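Local coordinates for XisI protein-like (Anabaena variabilis, PDB 2NLV) that is of unknown function but may resemble XisI, a component of the complex that rearranges nitrogen-fixation genes in cyanobacteria, at residues A[19-32]-A[44-56]. Sequence-based numbering, arbitrary orientation.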
ATOM      1  N   TYR A  19      14.917   1.372  -5.373  0.50  9.61           N
ATOM      2  CA  TYR A  19      13.898   1.647  -6.421  0.50 10.12           C
ATOM      3  C   TYR A  19      13.375   3.092  -6.318  0.50  9.45           C
ATOM      4  O   TYR A  19      13.399   3.817  -7.317  0.50 12.22           O
ATOM      5  CB  TYR A  19      12.712   0.631  -6.349  0.50 11.23           C
ATOM      6  CG  TYR A  19      12.922  -0.685  -7.098  0.50 10.09           C
ATOM      7  CD1 TYR A  19      13.580  -1.751  -6.512  0.50 11.89           C
ATOM      8  CD2 TYR A  19      12.436  -0.863  -8.398  0.50 11.95           C
ATOM      9  CE1 TYR A  19      13.785  -2.936  -7.191  0.50  8.87           C
ATOM     10  CE2 TYR A  19      12.658  -2.057  -9.104  0.50 11.76           C
ATOM     11  CZ  TYR A  19      13.316  -3.080  -8.493  0.50  8.56           C
ATOM     12  OH  TYR A  19      13.549  -4.246  -9.202  0.50 12.09           O
ATOM     13  N   ALA A  20      12.904   3.490  -5.132  1.00  9.03           N
ATOM     14  CA  ALA A  20      12.214   4.757  -4.908  1.00 10.24           C
ATOM     15  C   ALA A  20      13.148   5.974  -4.993  1.00 11.35           C
ATOM     16  O   ALA A  20      12.722   7.082  -5.409  1.00 10.88           O
ATOM     17  CB  ALA A  20      11.482   4.716  -3.550  1.00  9.89           C
ATOM     18  N   SER A  21      14.410   5.812  -4.619  0.50 13.04           N
ATOM     19  CA  SER A  21      15.357   6.939  -4.667  0.50 13.80           C
ATOM     20  C   SER A  21      15.778   7.283  -6.105  0.50 15.78           C
ATOM     21  O   SER A  21      16.345   8.341  -6.353  0.50 16.62           O
ATOM     22  CB  SER A  21      16.549   6.660  -3.748  0.50 17.68           C
ATOM     23  OG  SER A  21      16.103   6.680  -2.401  0.50 20.51           O
ATOM     24  N   ASP A  22      15.505   6.390  -7.039  1.00 12.74           N
ATOM     25  CA  ASP A  22      15.561   6.700  -8.492  1.00 17.75           C
ATOM     26  C   ASP A  22      14.242   7.244  -9.140  1.00 16.83           C
ATOM     27  O   ASP A  22      14.158   7.431 -10.375  1.00 20.63           O
ATOM     28  CB  ASP A  22      15.953   5.470  -9.309  1.00 18.98           C
ATOM     29  CG  ASP A  22      17.439   5.114  -9.195  1.00 20.87           C
ATOM     30  OD1 ASP A  22      18.263   5.972  -8.825  1.00 28.10           O
ATOM     31  OD2 ASP A  22      17.714   3.923  -9.448  1.00 25.27           O
ATOM     32  N   ASP A  23      13.198   7.460  -8.355  1.00 11.79           N
ATOM     33  CA  ASP A  23      11.983   8.026  -8.908  1.00 15.67           C
ATOM     34  C   ASP A  23      12.242   9.334  -9.679  1.00 15.41           C
ATOM     35  O   ASP A  23      13.093  10.120  -9.283  1.00 18.05           O
ATOM     36  CB  ASP A  23      10.968   8.296  -7.768  1.00 16.91           C
ATOM     37  CG  ASP A  23       9.753   9.076  -8.230  1.00 22.15           C
ATOM     38  OD1 ASP A  23       8.890   8.479  -8.886  1.00 28.57           O
ATOM     39  OD2 ASP A  23       9.686  10.308  -8.010  1.00 20.91           O
ATOM     40  N   VAL A  24      11.483   9.490 -10.766  0.50 14.89           N
ATOM     41  CA  VAL A  24      11.621  10.580 -11.716  0.50 14.45           C
ATOM     42  C   VAL A  24      10.388  11.520 -11.665  0.50 16.86           C
ATOM     43  O   VAL A  24      10.328  12.523 -12.396  0.50 18.84           O
ATOM     44  CB  VAL A  24      11.861  10.046 -13.177  0.50 13.89           C
ATOM     45  CG1 VAL A  24      13.287   9.538 -13.332  0.50 14.45           C
ATOM     46  CG2 VAL A  24      10.850   8.968 -13.566  0.50 14.92           C
ATOM     47  N   SER A  25       9.416  11.189 -10.812  0.50 16.50           N
ATOM     48  CA  SER A  25       8.155  11.954 -10.744  0.50 17.17           C
ATOM     49  C   SER A  25       8.355  13.457 -10.523  0.50 19.23           C
ATOM     50  O   SER A  25       9.417  13.909 -10.087  0.50 23.04           O
ATOM     51  CB  SER A  25       7.215  11.400  -9.655  0.50 14.81           C
ATOM     52  OG  SER A  25       7.603  11.837  -8.359  0.50 11.46           O
ATOM     53  N   ASP A  26       7.310  14.218 -10.851  1.00 23.61           N
ATOM     54  CA  ASP A  26       7.243  15.647 -10.537  1.00 26.72           C
ATOM     55  C   ASP A  26       7.220  16.001  -9.004  1.00 27.41           C
ATOM     56  O   ASP A  26       6.955  15.153  -8.140  1.00 21.05           O
ATOM     57  CB  ASP A  26       5.930  16.123 -11.202  1.00 30.43           C
ATOM     58  CG  ASP A  26       5.705  17.616 -11.123  1.00 36.66           C
ATOM     59  OD1 ASP A  26       6.687  18.390 -11.066  1.00 56.88           O
ATOM     60  OD2 ASP A  26       4.514  18.024 -11.133  1.00 39.50           O
ATOM     61  N   GLN A  27       7.440  17.270  -8.664  1.00 26.88           N
ATOM     62  CA  GLN A  27       7.238  17.748  -7.282  1.00 27.18           C
ATOM     63  C   GLN A  27       5.759  17.661  -6.799  1.00 25.57           C
ATOM     64  O   GLN A  27       5.489  17.623  -5.595  1.00 28.89           O
ATOM     65  CB  GLN A  27       7.752  19.189  -7.150  1.00 29.67           C
ATOM     66  N   ASP A  28       4.815  17.622  -7.736  1.00 22.35           N
ATOM     67  CA  ASP A  28       3.379  17.442  -7.407  1.00 23.90           C
ATOM     68  C   ASP A  28       2.975  15.988  -7.190  1.00 19.86           C
ATOM     69  O   ASP A  28       1.757  15.698  -6.970  1.00 16.15           O
ATOM     70  CB  ASP A  28       2.529  18.030  -8.524  1.00 23.72           C
ATOM     71  CG  ASP A  28       2.743  19.557  -8.689  1.00 33.93           C
ATOM     72  OD1 ASP A  28       2.898  20.243  -7.672  1.00 32.46           O
ATOM     73  OD2 ASP A  28       2.758  20.061  -9.834  1.00 47.35           O
ATOM     74  N   VAL A  29       3.971  15.090  -7.301  1.00 16.15           N
ATOM     75  CA  VAL A  29       3.735  13.696  -7.028  1.00 11.90           C
ATOM     76  C   VAL A  29       4.669  13.213  -5.905  1.00 10.30           C
ATOM     77  O   VAL A  29       5.872  13.281  -6.031  1.00 12.18           O
ATOM     78  CB  VAL A  29       3.856  12.848  -8.317  1.00 12.15           C
ATOM     79  CG1 VAL A  29       3.769  11.385  -8.021  1.00 14.43           C
ATOM     80  CG2 VAL A  29       2.677  13.247  -9.287  1.00 13.52           C
ATOM     81  N   GLU A  30       4.092  12.757  -4.809  0.50  9.78           N
ATOM     82  CA  GLU A  30       4.852  12.200  -3.721  0.50  9.70           C
ATOM     83  C   GLU A  30       5.366  10.813  -4.110  0.50  8.75           C
ATOM     84  O   GLU A  30       4.740  10.095  -4.931  0.50  7.91           O
ATOM     85  CB  GLU A  30       3.978  12.058  -2.475  0.50 12.15           C
ATOM     86  CG  GLU A  30       3.491  13.390  -1.911  0.50 16.37           C
ATOM     87  CD  GLU A  30       2.581  13.214  -0.717  0.50 13.98           C
ATOM     88  OE1 GLU A  30       1.891  12.149  -0.617  0.50 12.61           O
ATOM     89  OE2 GLU A  30       2.572  14.136   0.122  0.50 18.09           O
ATOM     90  N   VAL A  31       6.523  10.479  -3.550  1.00  7.69           N
ATOM     91  CA  VAL A  31       7.004   9.108  -3.481  1.00  8.98           C
ATOM     92  C   VAL A  31       6.752   8.580  -2.075  1.00  9.16           C
ATOM     93  O   VAL A  31       7.337   9.063  -1.087  1.00 12.06           O
ATOM     94  CB  VAL A  31       8.524   9.127  -3.708  1.00 10.13           C
ATOM     95  CG1 VAL A  31       9.140   7.777  -3.287  1.00 13.63           C
ATOM     96  CG2 VAL A  31       8.841   9.546  -5.099  1.00 14.02           C
ATOM     97  N   GLN A  32       5.868   7.612  -1.978  1.00  7.40           N
ATOM     98  CA  GLN A  32       5.528   7.014  -0.717  1.00  8.19           C
ATOM     99  C   GLN A  32       6.204   5.677  -0.547  1.00  8.62           C
ATOM    100  O   GLN A  32       6.035   4.772  -1.372  1.00 10.29           O
ATOM    101  CB  GLN A  32       4.023   6.833  -0.555  1.00  8.58           C
ATOM    102  CG  GLN A  32       3.224   8.127  -0.662  1.00  9.82           C
ATOM    103  CD  GLN A  32       1.824   7.996  -0.112  1.00 10.83           C
ATOM    104  OE1 GLN A  32       1.377   6.910   0.257  1.00 11.02           O
ATOM    105  NE2 GLN A  32       1.125   9.148  -0.020  1.00 11.12           N
ATOM    106  N   TRP A  44       6.170   0.748  -2.744  1.00  6.62           N
ATOM    107  CA  TRP A  44       6.550   2.048  -3.255  1.00  6.97           C
ATOM    108  C   TRP A  44       5.431   2.531  -4.145  1.00  7.17           C
ATOM    109  O   TRP A  44       5.090   1.891  -5.120  1.00  7.88           O
ATOM    110  CB  TRP A  44       7.830   1.987  -4.017  1.00  9.68           C
ATOM    111  CG  TRP A  44       8.048   3.280  -4.859  1.00 13.35           C
ATOM    112  CD1 TRP A  44       7.548   4.542  -4.603  1.00 13.95           C
ATOM    113  CD2 TRP A  44       8.743   3.368  -6.059  1.00 19.54           C
ATOM    114  NE1 TRP A  44       7.908   5.408  -5.611  1.00 18.76           N
ATOM    115  CE2 TRP A  44       8.668   4.701  -6.510  1.00  8.83           C
ATOM    116  CE3 TRP A  44       9.452   2.463  -6.790  1.00 12.86           C
ATOM    117  CZ2 TRP A  44       9.269   5.125  -7.706  1.00 16.51           C
ATOM    118  CZ3 TRP A  44      10.064   2.912  -8.006  1.00 18.27           C
ATOM    119  CH2 TRP A  44       9.947   4.180  -8.430  1.00 12.97           C
HETATM  120  N   MSE A  45       4.816   3.624  -3.754  1.00  8.62           N
HETATM  121  CA  MSE A  45       3.739   4.282  -4.532  1.00  8.66           C
HETATM  122  C   MSE A  45       4.070   5.677  -4.990  1.00  9.60           C
HETATM  123  O   MSE A  45       4.928   6.387  -4.406  1.00 12.62           O
HETATM  124  CB  MSE A  45       2.427   4.406  -3.750  1.00 10.34           C
HETATM  125  CG  MSE A  45       1.763   3.111  -3.344  1.00  8.92           C
HETATM  126 SE   MSE A  45      -0.048   3.455  -2.843  0.75 14.38          SE
HETATM  127  CE  MSE A  45      -0.718   3.864  -4.618  1.00 13.89           C
ATOM    128  N   ASN A  46       3.436   6.120  -6.045  1.00  6.79           N
ATOM    129  CA  ASN A  46       3.436   7.533  -6.410  1.00  8.74           C
ATOM    130  C   ASN A  46       2.026   8.045  -6.207  1.00  6.91           C
ATOM    131  O   ASN A  46       1.079   7.412  -6.634  1.00  7.21           O
ATOM    132  CB  ASN A  46       3.796   7.757  -7.880  1.00  9.25           C
ATOM    133  CG  ASN A  46       5.205   7.377  -8.217  1.00 16.23           C
ATOM    134  OD1 ASN A  46       5.448   6.785  -9.281  1.00 20.41           O
ATOM    135  ND2 ASN A  46       6.122   7.725  -7.351  1.00 16.74           N
ATOM    136  N   VAL A  47       1.878   9.160  -5.502  1.00  6.50           N
ATOM    137  CA  VAL A  47       0.594   9.699  -5.134  1.00  5.97           C
ATOM    138  C   VAL A  47       0.565  11.210  -5.336  1.00  6.32           C
ATOM    139  O   VAL A  47       1.361  11.932  -4.746  1.00  7.28           O
ATOM    140  CB  VAL A  47       0.222   9.393  -3.666  1.00  7.53           C
ATOM    141  CG1 VAL A  47      -1.123  10.000  -3.287  1.00  9.21           C
ATOM    142  CG2 VAL A  47       0.188   7.865  -3.389  1.00  9.45           C
ATOM    143  N   GLY A  48      -0.323  11.714  -6.200  1.00  6.07           N
ATOM    144  CA  GLY A  48      -0.443  13.148  -6.382  1.00  6.62           C
ATOM    145  C   GLY A  48      -1.276  13.507  -7.572  1.00  6.28           C
ATOM    146  O   GLY A  48      -2.233  12.822  -7.886  1.00  6.71           O
ATOM    147  N   TRP A  49      -0.912  14.581  -8.265  1.00  8.14           N
ATOM    148  CA  TRP A  49      -1.649  15.167  -9.348  1.00  7.74           C
ATOM    149  C   TRP A  49      -0.679  15.610 -10.423  1.00 11.70           C
ATOM    150  O   TRP A  49       0.405  16.141 -10.137  1.00 12.54           O
ATOM    151  CB  TRP A  49      -2.514  16.328  -8.852  1.00 10.03           C
ATOM    152  CG  TRP A  49      -3.551  15.866  -7.959  1.00  8.86           C
ATOM    153  CD1 TRP A  49      -3.440  15.675  -6.596  1.00 10.10           C
ATOM    154  CD2 TRP A  49      -4.844  15.418  -8.322  1.00  7.22           C
ATOM    155  NE1 TRP A  49      -4.581  15.155  -6.112  1.00 12.07           N
ATOM    156  CE2 TRP A  49      -5.469  14.959  -7.125  1.00  8.50           C
ATOM    157  CE3 TRP A  49      -5.556  15.376  -9.514  1.00  9.78           C
ATOM    158  CZ2 TRP A  49      -6.759  14.496  -7.103  1.00 11.85           C
ATOM    159  CZ3 TRP A  49      -6.825  14.891  -9.491  1.00 12.06           C
ATOM    160  CH2 TRP A  49      -7.418  14.451  -8.275  1.00 12.98           C
ATOM    161  N   GLN A  50      -1.104  15.366 -11.660  1.00  8.43           N
ATOM    162  CA  GLN A  50      -0.473  15.998 -12.834  1.00 10.15           C
ATOM    163  C   GLN A  50      -1.565  16.795 -13.463  1.00  9.55           C
ATOM    164  O   GLN A  50      -2.456  16.256 -14.132  1.00  9.93           O
ATOM    165  CB  GLN A  50       0.001  14.904 -13.801  1.00 12.42           C
ATOM    166  CG  GLN A  50       1.313  14.208 -13.296  1.00 21.38           C
ATOM    167  CD  GLN A  50       1.811  12.963 -14.113  1.00 19.35           C
ATOM    168  OE1 GLN A  50       2.741  12.283 -13.660  1.00 44.17           O
ATOM    169  NE2 GLN A  50       1.208  12.673 -15.287  1.00 21.97           N
ATOM    170  N   GLY A  51      -1.604  18.093 -13.179  1.00  9.86           N
ATOM    171  CA  GLY A  51      -2.769  18.844 -13.542  1.00 10.64           C
ATOM    172  C   GLY A  51      -4.003  18.251 -12.917  1.00  9.98           C
ATOM    173  O   GLY A  51      -3.975  18.006 -11.710  1.00 10.19           O
ATOM    174  N   LEU A  52      -5.103  18.027 -13.642  1.00  8.36           N
ATOM    175  CA  LEU A  52      -6.293  17.436 -13.132  1.00 10.72           C
ATOM    176  C   LEU A  52      -6.302  15.915 -13.225  1.00  9.48           C
ATOM    177  O   LEU A  52      -7.310  15.319 -12.923  1.00 11.50           O
ATOM    178  CB  LEU A  52      -7.512  18.006 -13.871  1.00 11.43           C
ATOM    179  CG  LEU A  52      -7.671  19.533 -13.769  1.00 15.02           C
ATOM    180  CD1 LEU A  52      -8.902  19.929 -14.634  1.00 19.71           C
ATOM    181  CD2 LEU A  52      -7.765  20.003 -12.305  1.00 17.31           C
ATOM    182  N   ASN A  53      -5.167  15.333 -13.572  1.00  7.76           N
ATOM    183  CA  ASN A  53      -5.045  13.879 -13.596  1.00  6.88           C
ATOM    184  C   ASN A  53      -4.533  13.314 -12.299  1.00  5.76           C
ATOM    185  O   ASN A  53      -3.460  13.696 -11.863  1.00  7.39           O
ATOM    186  CB  ASN A  53      -4.081  13.448 -14.699  1.00  7.60           C
ATOM    187  CG  ASN A  53      -4.518  13.995 -16.046  1.00  9.38           C
ATOM    188  OD1 ASN A  53      -5.495  13.528 -16.642  1.00  9.07           O
ATOM    189  ND2 ASN A  53      -3.867  15.067 -16.480  1.00 10.67           N
ATOM    190  N   ARG A  54      -5.289  12.437 -11.692  1.00  6.54           N
ATOM    191  CA  ARG A  54      -4.895  11.809 -10.462  1.00  7.05           C
ATOM    192  C   ARG A  54      -3.811  10.784 -10.704  1.00  8.20           C
ATOM    193  O   ARG A  54      -3.951   9.906 -11.520  1.00  8.63           O
ATOM    194  CB  ARG A  54      -6.115  11.080  -9.838  1.00  8.14           C
ATOM    195  CG  ARG A  54      -5.788  10.259  -8.567  1.00  9.13           C
ATOM    196  CD  ARG A  54      -5.126  11.093  -7.525  1.00  9.51           C
ATOM    197  NE  ARG A  54      -5.148  10.524  -6.192  1.00  7.53           N
ATOM    198  CZ  ARG A  54      -4.541  11.067  -5.159  1.00  7.44           C
ATOM    199  NH1 ARG A  54      -3.687  12.053  -5.337  1.00  8.22           N
ATOM    200  NH2 ARG A  54      -4.720  10.577  -3.944  1.00  7.49           N
ATOM    201  N   ILE A  55      -2.699  10.908  -9.978  1.00  6.06           N
ATOM    202  CA  ILE A  55      -1.631   9.888  -9.949  1.00  7.43           C
ATOM    203  C   ILE A  55      -1.785   9.117  -8.654  1.00  6.68           C
ATOM    204  O   ILE A  55      -1.734   9.646  -7.566  1.00  6.86           O
ATOM    205  CB  ILE A  55      -0.231  10.505 -10.058  1.00  8.08           C
ATOM    206  CG1 ILE A  55      -0.077  11.383 -11.320  1.00  8.38           C
ATOM    207  CG2 ILE A  55       0.834   9.424 -10.039  1.00  9.38           C
ATOM    208  CD1 ILE A  55      -0.369  10.701 -12.621  1.00 12.54           C
ATOM    209  N   TYR A  56      -2.050   7.839  -8.813  1.00  6.73           N
ATOM    210  CA  TYR A  56      -2.199   6.959  -7.672  1.00  7.06           C
ATOM    211  C   TYR A  56      -1.825   5.568  -8.133  1.00  7.34           C
ATOM    212  O   TYR A  56      -2.651   4.829  -8.686  1.00  8.41           O
ATOM    213  CB  TYR A  56      -3.665   7.023  -7.096  1.00  8.11           C
ATOM    214  CG  TYR A  56      -3.791   6.247  -5.832  1.00  8.12           C
ATOM    215  CD1 TYR A  56      -3.408   6.779  -4.607  1.00  8.08           C
ATOM    216  CD2 TYR A  56      -4.314   4.965  -5.836  1.00  8.09           C
ATOM    217  CE1 TYR A  56      -3.419   6.016  -3.483  1.00  8.00           C
ATOM    218  CE2 TYR A  56      -4.320   4.203  -4.674  1.00  7.77           C
ATOM    219  CZ  TYR A  56      -3.870   4.715  -3.522  1.00  8.69           C
ATOM    220  OH  TYR A  56      -3.839   3.930  -2.396  1.00  8.97           O
TER
HETATM  221  O   HOH W   1       7.590   6.094 -10.717  1.00 29.30           O
HETATM  222  O   HOH W   2       2.790  16.280 -11.557  1.00 34.17           O
HETATM  223  O   HOH W   3       0.294  19.544 -11.809  1.00 28.48           O
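A20 lies over the indole of W44: its CA stands 3.8 Å from the centroid of the six-membered ring and 8° off the ring normal, a CH-pi contact made by the last turn of helix 2-21. With CG of W44 anti to the backbone N, the indole packs against that helix end, CE3 meeting CB of Y19; from strand 29-36, CG1 of V31 comes obliquely to NE1 of W44 at 3.5 Å. OD1 of D23 sits at the ring edge, 3.6 Å from CZ2, the carboxylate turned 89° from the ring. The same OD1 accepts ND2 of N46 at 3.3 Å, a bent bond (136° at the hydrogen) arriving from above the carboxylate plane. OD2 of D23 takes the N and OG of S25, the former closing an Asx turn, so two bonds hold the carboxylate whose other oxygen receives N46. A water also links D23 OD1 to N46 OD1.

The backbones form the antiparallel hairpin of strands 29-36 and 41-47, with paired hydrogen bonds between E30 and V47 and between Q32 and M45. On the E30 and Q32 face, the extended Q32 chain lays its amide against V47, CD to CG2 3.7 Å, and NE2 donates to E30 OE1 within the amide plane (3.2 Å); NE2 also hydrogen-bonds OD2 of D63 of the second subunit, while E30 OE2 forms a salt bridge with K65 of that subunit. Beyond the corner at G48, I55 CG1 meets V29 CG2 at 3.9 Å, and W49 N donates to D28 O at 3.2 Å.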